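Long-range contacts in CrmK (Actinoalloteichus sp. WH1-2216-6, PDB 5I1W), which probably oxidises an alcohol of a bipyridine compound, as an oxygen-dependent flavoprotein of the berberine bridge enzyme-like family whose FAD is bound covalently at two points: residues K343-R348 against L400-M405; A445-P450 against I469-N474. All blocks are in the same frame, centred on the assembly; numbering follows the deposited sequence.

In the fold
Both contacts are buried, each centred about 11 Å from the middle of the chain, and both reach the bipyridine ligand, yet they are built differently. Interaction 1 joins neighbouring strands of the eight-stranded antiparallel sheet through a ladder of backbone hydrogen bonds, with a salt bridge on its ligand-facing side. Interaction 2 joins the loop that follows edge strand 442-444 to the last turn of helix 466-471, through one direct backbone bond, two waters and apolar packing on tyrosine rings. The two meet where Ser-344 OG lies 3.1 Å from Tyr-446 N, a probable hydrogen bond, so the sheet directly adjoins the loop that carries the flavin-binding Tyr-446 and Asn-448.

Interaction 1 (K343-R348 against L400-M405); sequences KSADLR and LKTFYM. With 67L (6-(hydroxymethyl)[2,2'-bipyridin]-4-ol), chain F.
Strands 343-347 and 400-405 run antiparallel, their axes 4.6 Å apart at the closest point and 163° between their directions, with hydrogen-bonded pairs Lys-343/Tyr-404, Ala-345/Thr-402 and Leu-347/Leu-400. The bond from Leu-347 N to Leu-400 O is nearly straight, whereas the return bond at this end is weak. Ala-345 O takes two donors from one residue: Thr-402 N at 2.7 Å and Thr-402 OG1 at 2.9 Å. A chi1 of 77° sets that hydroxyl between the backbone N and the carbonyl carbon, turning it back to the neighbouring strand, while CG2 packs against Leu-347 CD1.

These strands lie toward one side of the antiparallel sheet, 400-408 against 373-379 and 339-347 against the outermost strand 442-444, in what is probably the substrate-binding part of the fold, as in berberine-like relatives. The face with Lys-343 and Tyr-404 is covered by helix 414-428, and Lys-343 NZ makes salt bridges with Asp-451 and Asp-453. The other face, with Ser-344, Asp-346, Lys-401 and Phe-403, looks toward the ligand site. Asp-346 and Lys-401 lie alongside one another, and NZ meets OD2 at 3.3 Å on the syn side, 30° out of the carboxylate plane. The ammonium group also makes cation-pi contacts with Tyr-138, Tyr-380 and Tyr-446. One water links Asp-346 OD1 (2.7 Å), Ser-344 OG and Thr-402 O, while the Ser-344 hydroxyl also accepts from the N-H of Tyr-446. Phe-403 brings CZ to 3.1 Å from NAL of the bipyridine, whose hydroxymethyl carbon CAN lies over one ring face, toward its rim.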
loop_
_atom_site.group_PDB
_atom_site.type_symbol
_atom_site.label_atom_id
_atom_site.label_comp_id
_atom_site.label_asym_id
_atom_site.label_seq_id
_atom_site.Cartn_x
_atom_site.Cartn_y
_atom_site.Cartn_z
ATOM N N LYS A 343 19.303 8.344 8.891
ATOM C CA LYS A 343 19.893 8.987 10.083
ATOM C C LYS A 343 18.877 9.908 10.688
ATOM O O LYS A 343 17.854 10.209 10.083
ATOM C CB LYS A 343 21.185 9.772 9.763
ATOM C CG LYS A 343 22.300 8.909 9.204
ATOM C CD LYS A 343 23.547 9.688 8.898
ATOM C CE LYS A 343 24.680 8.721 8.675
ATOM N NZ LYS A 343 25.562 8.548 9.890
ATOM N N SER A 344 19.189 10.415 11.861
ATOM C CA SER A 344 18.224 11.151 12.614
ATOM C C SER A 344 18.919 12.195 13.473
ATOM O O SER A 344 20.065 11.996 13.924
ATOM C CB SER A 344 17.479 10.116 13.503
ATOM O OG SER A 344 16.760 10.691 14.566
ATOM N N ALA A 345 18.243 13.306 13.699
ATOM C CA ALA A 345 18.720 14.346 14.612
ATOM C C ALA A 345 17.537 15.221 15.002
ATOM O O ALA A 345 16.757 15.669 14.133
ATOM C CB ALA A 345 19.792 15.209 13.949
ATOM N N ASP A 346 17.364 15.454 16.286
ATOM C CA ASP A 346 16.265 16.256 16.755
ATOM C C ASP A 346 16.739 17.620 17.183
ATOM O O ASP A 346 17.856 17.748 17.660
ATOM C CB ASP A 346 15.594 15.555 17.901
ATOM C CG ASP A 346 14.921 14.271 17.457
ATOM O OD1 ASP A 346 14.841 14.051 16.200
ATOM O OD2 ASP A 346 14.487 13.459 18.336
ATOM N N LEU A 347 15.872 18.625 17.030
ATOM C CA LEU A 347 16.237 20.012 17.317
ATOM C C LEU A 347 15.309 20.677 18.326
ATOM O O LEU A 347 14.129 20.450 18.319
ATOM C CB LEU A 347 16.213 20.821 16.032
ATOM C CG LEU A 347 17.254 20.512 14.947
ATOM C CD1 LEU A 347 16.949 21.291 13.686
ATOM C CD2 LEU A 347 18.621 20.905 15.410
ATOM N N ARG A 348 15.870 21.515 19.185
ATOM C CA ARG A 348 15.078 22.457 19.970
ATOM C C ARG A 348 15.486 23.888 19.624
ATOM O O ARG A 348 14.996 24.831 20.241
ATOM C CB ARG A 348 15.233 22.208 21.465
ATOM C CG ARG A 348 16.673 22.050 21.957
ATOM C CD ARG A 348 16.758 21.938 23.496
ATOM N NE ARG A 348 16.722 23.284 24.061
ATOM C CZ ARG A 348 15.623 23.951 24.439
ATOM N NH1 ARG A 348 14.406 23.389 24.388
ATOM N NH2 ARG A 348 15.740 25.200 24.897
ATOM N N LEU A 400 11.281 19.759 16.797
ATOM C CA LEU A 400 11.422 19.460 15.400
ATOM C C LEU A 400 12.342 18.244 15.287
ATOM O O LEU A 400 13.323 18.143 15.988
ATOM C CB LEU A 400 11.988 20.734 14.806
ATOM C CG LEU A 400 12.235 21.072 13.386
ATOM C CD1 LEU A 400 12.940 19.848 12.838
ATOM C CD2 LEU A 400 10.990 21.493 12.615
ATOM N N LYS A 401 11.993 17.303 14.418
ATOM C CA LYS A 401 12.828 16.193 14.078
ATOM C C LYS A 401 13.421 16.384 12.706
ATOM O O LYS A 401 12.838 17.056 11.877
ATOM C CB LYS A 401 11.969 14.941 14.090
ATOM C CG LYS A 401 11.340 14.735 15.461
ATOM C CD LYS A 401 10.424 13.520 15.528
ATOM C CE LYS A 401 10.659 12.704 16.795
ATOM N NZ LYS A 401 12.001 12.077 16.728
ATOM N N THR A 402 14.601 15.845 12.468
ATOM C CA THR A 402 15.159 15.804 11.128
ATOM C C THR A 402 15.609 14.386 10.838
ATOM O O THR A 402 16.049 13.656 11.717
ATOM C CB THR A 402 16.365 16.752 10.870
ATOM O OG1 THR A 402 17.580 16.207 11.443
ATOM C CG2 THR A 402 16.117 18.150 11.410
ATOM N N PHE A 403 15.512 14.043 9.579
ATOM C CA PHE A 403 15.638 12.700 9.104
ATOM C C PHE A 403 16.511 12.770 7.834
ATOM O O PHE A 403 16.426 13.714 7.036
ATOM C CB PHE A 403 14.237 12.195 8.849
ATOM C CG PHE A 403 14.173 10.870 8.204
ATOM C CD1 PHE A 403 14.420 9.720 8.935
ATOM C CD2 PHE A 403 13.787 10.756 6.879
ATOM C CE1 PHE A 403 14.326 8.471 8.325
ATOM C CE2 PHE A 403 13.702 9.525 6.264
ATOM C CZ PHE A 403 13.954 8.386 6.984
ATOM N N TYR A 404 17.449 11.851 7.718
ATOM C CA TYR A 404 18.327 11.811 6.534
ATOM C C TYR A 404 18.149 10.438 5.961
ATOM O O TYR A 404 17.965 9.448 6.718
ATOM C CB TYR A 404 19.744 11.967 6.904
ATOM C CG TYR A 404 20.116 13.242 7.575
ATOM C CD1 TYR A 404 19.654 13.569 8.858
ATOM C CD2 TYR A 404 20.982 14.123 6.931
ATOM C CE1 TYR A 404 20.026 14.745 9.463
ATOM C CE2 TYR A 404 21.355 15.282 7.543
ATOM C CZ TYR A 404 20.876 15.589 8.782
ATOM O OH TYR A 404 21.270 16.768 9.302
ATOM N N MET A 405 18.145 10.363 4.644
ATOM C CA MET A 405 17.947 9.088 3.949
ATOM C C MET A 405 18.541 9.086 2.556
ATOM O O MET A 405 18.413 10.061 1.841
ATOM C CB MET A 405 16.477 8.691 3.836
ATOM C CG MET A 405 16.324 7.368 3.086
ATOM S SD MET A 405 14.890 6.343 3.435
ATOM C CE MET A 405 13.605 7.160 2.497
HETATM C CAC 67L F . 12.899 3.728 6.722
HETATM C CAB 67L F . 13.610 2.740 7.407
HETATM C CAA 67L F . 13.903 2.882 8.757
HETATM C CAF 67L F . 13.485 4.047 9.417
HETATM N NAE 67L F . 12.767 5.069 8.700
HETATM C CAD 67L F . 12.490 4.895 7.380
HETATM C CAG 67L F . 11.767 5.886 6.728
HETATM N NAL 67L F . 11.283 6.921 7.476
HETATM C CAH 67L F . 11.554 5.833 5.354
HETATM C CAI 67L F . 10.836 6.859 4.786
HETATM O OAM 67L F . 10.663 6.774 3.461
HETATM C CAJ 67L F . 10.326 7.928 5.553
HETATM C CAK 67L F . 10.569 7.935 6.937
HETATM C CAN 67L F . 10.096 8.961 7.783
HETATM O OAO 67L F . 9.381 8.395 8.905
HETATM O O HOH W 1 14.880 12.328 14.074
#

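Interaction 2 (A445-P450 against I469-N474); sequences AYINYP and IYYGDN. With FAD (flavin-adenine dinucleotide), chain E; 67L (6-(hydroxymethyl)[2,2'-bipyridin]-4-ol), chain F.
With CG anti to the carbonyl carbon in both, the rings of Tyr-470 and Tyr-471 swing from the helix end toward the loop, where Ile-447, its CG1 trans to the backbone N (chi1 -169°), carries its longer branch to meet them. Ile-447 CD1 sits over one face of the Tyr-470 ring, 4.1 Å from the centroid and 22° off the normal, a CH-pi contact made with the two side chains crossing at about a right angle. Its CG1 lies 3.4 Å from Tyr-471 OH, a hydroxyl that is hydrogen-bonded to Gly-189 O. Ala-445 CB packs on both Tyr-470 CE1, at 3.7 Å, and Ile-469 CG2.

The direct polar link is Ala-445 N to Ile-469 O, 3.0 Å. One water joins Ile-447 N to Tyr-470 O; another joins Tyr-449 O to the hydroxyl of Tyr-470, which also bonds Asp-451 N. Tyr-470 is thereby held at its ring face and at its phenol oxygen.

The loop includes a type I turn from Tyr-446 to Tyr-449, which presents three side chains to the bound groups. Tyr-446 OH donates to FAD O2 at 2.6 Å and receives Asn-448 ND2 in the amide plane, a nearly straight bond that ties the two side chains together. Asn-448 OD1 accepts from O4' of the ribityl chain, at 2.9 Å. Tyr-449 OH meets hydroxymethyl oxygen OAO of the bipyridine at 2.8 Å and bonds Tyr-138 OH as well. This places the contact in the berberine-like C-terminal region, where the loop binds the flavin pyrimidine and ribityl chain and lines the pocket of the bipyridine, probably the substrate site.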
loop_
_atom_site.group_PDB
_atom_site.type_symbol
_atom_site.label_atom_id
_atom_site.label_comp_id
_atom_site.label_asym_id
_atom_site.label_seq_id
_atom_site.Cartn_x
_atom_site.Cartn_y
_atom_site.Cartn_z
ATOM N N ALA A 445 18.576 11.829 19.091
ATOM C CA ALA A 445 18.057 11.146 17.935
ATOM C C ALA A 445 16.996 10.145 18.362
ATOM O O ALA A 445 16.776 9.910 19.543
ATOM C CB ALA A 445 19.162 10.465 17.197
ATOM N N TYR A 446 16.355 9.548 17.369
ATOM C CA TYR A 446 15.185 8.750 17.560
ATOM C C TYR A 446 15.540 7.310 17.317
ATOM O O TYR A 446 16.078 6.985 16.271
ATOM C CB TYR A 446 14.116 9.236 16.554
ATOM C CG TYR A 446 12.805 8.513 16.597
ATOM C CD1 TYR A 446 12.271 8.043 17.785
ATOM C CD2 TYR A 446 12.061 8.327 15.418
ATOM C CE1 TYR A 446 11.049 7.401 17.805
ATOM C CE2 TYR A 446 10.878 7.665 15.422
ATOM C CZ TYR A 446 10.355 7.226 16.624
ATOM O OH TYR A 446 9.174 6.550 16.598
ATOM N N ILE A 447 15.217 6.438 18.282
ATOM C CA ILE A 447 15.707 5.062 18.272
ATOM C C ILE A 447 15.111 4.247 17.109
ATOM O O ILE A 447 15.707 3.251 16.631
ATOM C CB ILE A 447 15.417 4.365 19.620
ATOM C CG1 ILE A 447 16.150 3.039 19.727
ATOM C CG2 ILE A 447 13.917 4.170 19.841
ATOM C CD1 ILE A 447 17.652 3.131 19.644
ATOM N N ASN A 448 13.940 4.655 16.655
ATOM C CA ASN A 448 13.308 4.022 15.463
ATOM C C ASN A 448 13.912 4.463 14.096
ATOM O O ASN A 448 13.571 3.912 13.081
ATOM C CB ASN A 448 11.835 4.300 15.484
ATOM C CG ASN A 448 11.074 3.281 16.301
ATOM O OD1 ASN A 448 11.477 2.160 16.404
ATOM N ND2 ASN A 448 9.932 3.664 16.811
ATOM N N TYR A 449 14.821 5.419 14.096
ATOM C CA TYR A 449 15.694 5.702 12.936
ATOM C C TYR A 449 17.166 5.364 13.290
ATOM O O TYR A 449 18.034 6.225 13.253
ATOM C CB TYR A 449 15.607 7.172 12.599
ATOM C CG TYR A 449 14.205 7.754 12.256
ATOM C CD1 TYR A 449 13.231 7.003 11.605
ATOM C CD2 TYR A 449 13.909 9.116 12.505
ATOM C CE1 TYR A 449 11.991 7.543 11.285
ATOM C CE2 TYR A 449 12.677 9.686 12.153
ATOM C CZ TYR A 449 11.714 8.891 11.551
ATOM O OH TYR A 449 10.460 9.431 11.230
ATOM N N PRO A 450 17.464 4.118 13.657
ATOM C CA PRO A 450 18.787 3.912 14.276
ATOM C C PRO A 450 19.879 3.956 13.248
ATOM O O PRO A 450 19.656 3.586 12.086
ATOM C CB PRO A 450 18.699 2.510 14.814
ATOM C CG PRO A 450 17.779 1.822 13.860
ATOM C CD PRO A 450 16.776 2.838 13.428
ATOM N N ILE A 469 22.541 9.639 23.268
ATOM C CA ILE A 469 21.941 10.247 22.100
ATOM C C ILE A 469 20.472 9.780 21.876
ATOM O O ILE A 469 19.583 10.600 21.632
ATOM C CB ILE A 469 22.827 10.027 20.880
ATOM C CG1 ILE A 469 24.147 10.753 21.064
ATOM C CG2 ILE A 469 22.178 10.585 19.639
ATOM C CD1 ILE A 469 25.172 10.372 20.001
ATOM N N TYR A 470 20.204 8.498 22.016
ATOM C CA TYR A 470 18.881 7.998 21.782
ATOM C C TYR A 470 17.920 8.028 22.966
ATOM O O TYR A 470 16.735 8.175 22.744
ATOM C CB TYR A 470 18.939 6.571 21.292
ATOM C CG TYR A 470 19.508 6.439 19.946
ATOM C CD1 TYR A 470 18.837 6.938 18.853
ATOM C CD2 TYR A 470 20.705 5.802 19.741
ATOM C CE1 TYR A 470 19.339 6.809 17.576
ATOM C CE2 TYR A 470 21.234 5.704 18.477
ATOM C CZ TYR A 470 20.534 6.205 17.395
ATOM O OH TYR A 470 21.027 6.070 16.128
ATOM N N TYR A 471 18.404 7.842 24.190
ATOM C CA TYR A 471 17.492 7.692 25.337
ATOM C C TYR A 471 17.614 8.791 26.407
ATOM O O TYR A 471 16.836 8.775 27.350
ATOM C CB TYR A 471 17.737 6.338 26.012
ATOM C CG TYR A 471 17.407 5.155 25.173
ATOM C CD1 TYR A 471 16.095 4.877 24.845
ATOM C CD2 TYR A 471 18.397 4.308 24.690
ATOM C CE1 TYR A 471 15.770 3.777 24.080
ATOM C CE2 TYR A 471 18.100 3.203 23.921
ATOM C CZ TYR A 471 16.791 2.935 23.632
ATOM O OH TYR A 471 16.458 1.863 22.886
ATOM N N GLY A 472 18.545 9.734 26.221
ATOM C CA GLY A 472 19.190 10.519 27.295
ATOM C C GLY A 472 19.160 9.877 28.664
ATOM O O GLY A 472 19.667 8.736 28.876
ATOM N N ASP A 473 18.517 10.579 29.597
ATOM C CA ASP A 473 18.499 10.159 30.997
ATOM C C ASP A 473 17.665 8.928 31.267
ATOM O O ASP A 473 17.684 8.453 32.376
ATOM C CB ASP A 473 17.874 11.247 31.869
ATOM C CG ASP A 473 18.680 12.500 31.889
ATOM O OD1 ASP A 473 19.660 12.597 31.105
ATOM O OD2 ASP A 473 18.327 13.393 32.700
ATOM N N ASN A 474 16.891 8.434 30.305
ATOM C CA ASN A 474 16.132 7.220 30.546
ATOM C C ASN A 474 16.953 5.934 30.429
ATOM O O ASN A 474 16.482 4.886 30.808
ATOM C CB ASN A 474 14.955 7.126 29.586
ATOM C CG ASN A 474 14.056 8.279 29.705
ATOM O OD1 ASN A 474 13.294 8.379 30.634
ATOM N ND2 ASN A 474 14.181 9.204 28.792
HETATM P PA FAD E . 10.951 -4.675 12.446
HETATM O O1A FAD E . 12.140 -4.486 11.537
HETATM O O2A FAD E . 10.260 -5.991 12.267
HETATM O O5B FAD E . 11.436 -4.470 13.935
HETATM C C5B FAD E . 12.120 -3.315 14.447
HETATM C C4B FAD E . 12.801 -3.697 15.758
HETATM O O4B FAD E . 11.756 -4.031 16.726
HETATM C C3B FAD E . 13.669 -4.936 15.599
HETATM O O3B FAD E . 14.746 -4.889 16.503
HETATM C C2B FAD E . 12.723 -6.057 16.030
HETATM O O2B FAD E . 13.379 -7.176 16.558
HETATM C C1B FAD E . 11.863 -5.391 17.068
HETATM N N9A FAD E . 10.510 -5.938 17.042
HETATM C C8A FAD E . 9.632 -6.003 16.026
HETATM N N7A FAD E . 8.548 -6.675 16.457
HETATM C C5A FAD E . 8.709 -6.948 17.761
HETATM C C6A FAD E . 7.911 -7.565 18.834
HETATM N N6A FAD E . 6.708 -8.003 18.533
HETATM N N1A FAD E . 8.413 -7.681 20.064
HETATM C C2A FAD E . 9.654 -7.239 20.307
HETATM N N3A FAD E . 10.422 -6.658 19.373
HETATM C C4A FAD E . 9.986 -6.490 18.136
HETATM N N1 FAD E . 8.568 5.842 12.695
HETATM C C2 FAD E . 7.792 6.818 13.248
HETATM O O2 FAD E . 7.784 6.961 14.483
HETATM N N3 FAD E . 7.039 7.635 12.493
HETATM C C4 FAD E . 6.998 7.518 11.162
HETATM O O4 FAD E . 6.276 8.263 10.474
HETATM C C4X FAD E . 7.795 6.496 10.495
HETATM N N5 FAD E . 7.817 6.335 9.140
HETATM C C5X FAD E . 8.410 5.239 8.606
HETATM C C6 FAD E . 8.253 4.941 7.251
HETATM C C7 FAD E . 8.833 3.825 6.639
HETATM C C7M FAD E . 8.639 3.528 5.124
HETATM C C8 FAD E . 9.651 2.959 7.535
HETATM C C8M FAD E . 10.331 1.767 6.961
HETATM C C9 FAD E . 9.847 3.248 8.872
HETATM C C9A FAD E . 9.262 4.365 9.448
HETATM N N10 FAD E . 9.394 4.669 10.809
HETATM C C10 FAD E . 8.605 5.653 11.370
HETATM C "C1'" FAD E . 10.358 4.009 11.665
HETATM C "C2'" FAD E . 9.662 2.817 12.318
HETATM O "O2'" FAD E . 8.876 3.277 13.424
HETATM C "C3'" FAD E . 10.686 1.777 12.740
HETATM O "O3'" FAD E . 11.312 1.302 11.546
HETATM C "C4'" FAD E . 10.080 0.600 13.520
HETATM O "O4'" FAD E . 11.112 0.109 14.399
HETATM C "C5'" FAD E . 9.571 -0.485 12.570
HETATM O "O5'" FAD E . 8.803 -1.452 13.302
HETATM P P FAD E . 8.628 -2.847 12.560
HETATM O O1P FAD E . 8.139 -2.582 11.199
HETATM O O2P FAD E . 7.913 -3.823 13.449
HETATM O O3P FAD E . 10.079 -3.377 12.118
HETATM C CAC 67L F . 12.899 3.728 6.722
HETATM C CAB 67L F . 13.610 2.740 7.407
HETATM C CAA 67L F . 13.903 2.882 8.757
HETATM C CAF 67L F . 13.485 4.047 9.417
HETATM N NAE 67L F . 12.767 5.069 8.700
HETATM C CAD 67L F . 12.490 4.895 7.380
HETATM C CAG 67L F . 11.767 5.886 6.728
HETATM N NAL 67L F . 11.283 6.921 7.476
HETATM C CAH 67L F . 11.554 5.833 5.354
HETATM C CAI 67L F . 10.836 6.859 4.786
HETATM O OAM 67L F . 10.663 6.774 3.461
HETATM C CAJ 67L F . 10.326 7.928 5.553
HETATM C CAK 67L F . 10.569 7.935 6.937
HETATM C CAN 67L F . 10.096 8.961 7.783
HETATM O OAO 67L F . 9.381 8.395 8.905
HETATM O O HOH W 2 14.614 7.436 20.945
HETATM O O HOH W 3 19.844 7.775 14.487
#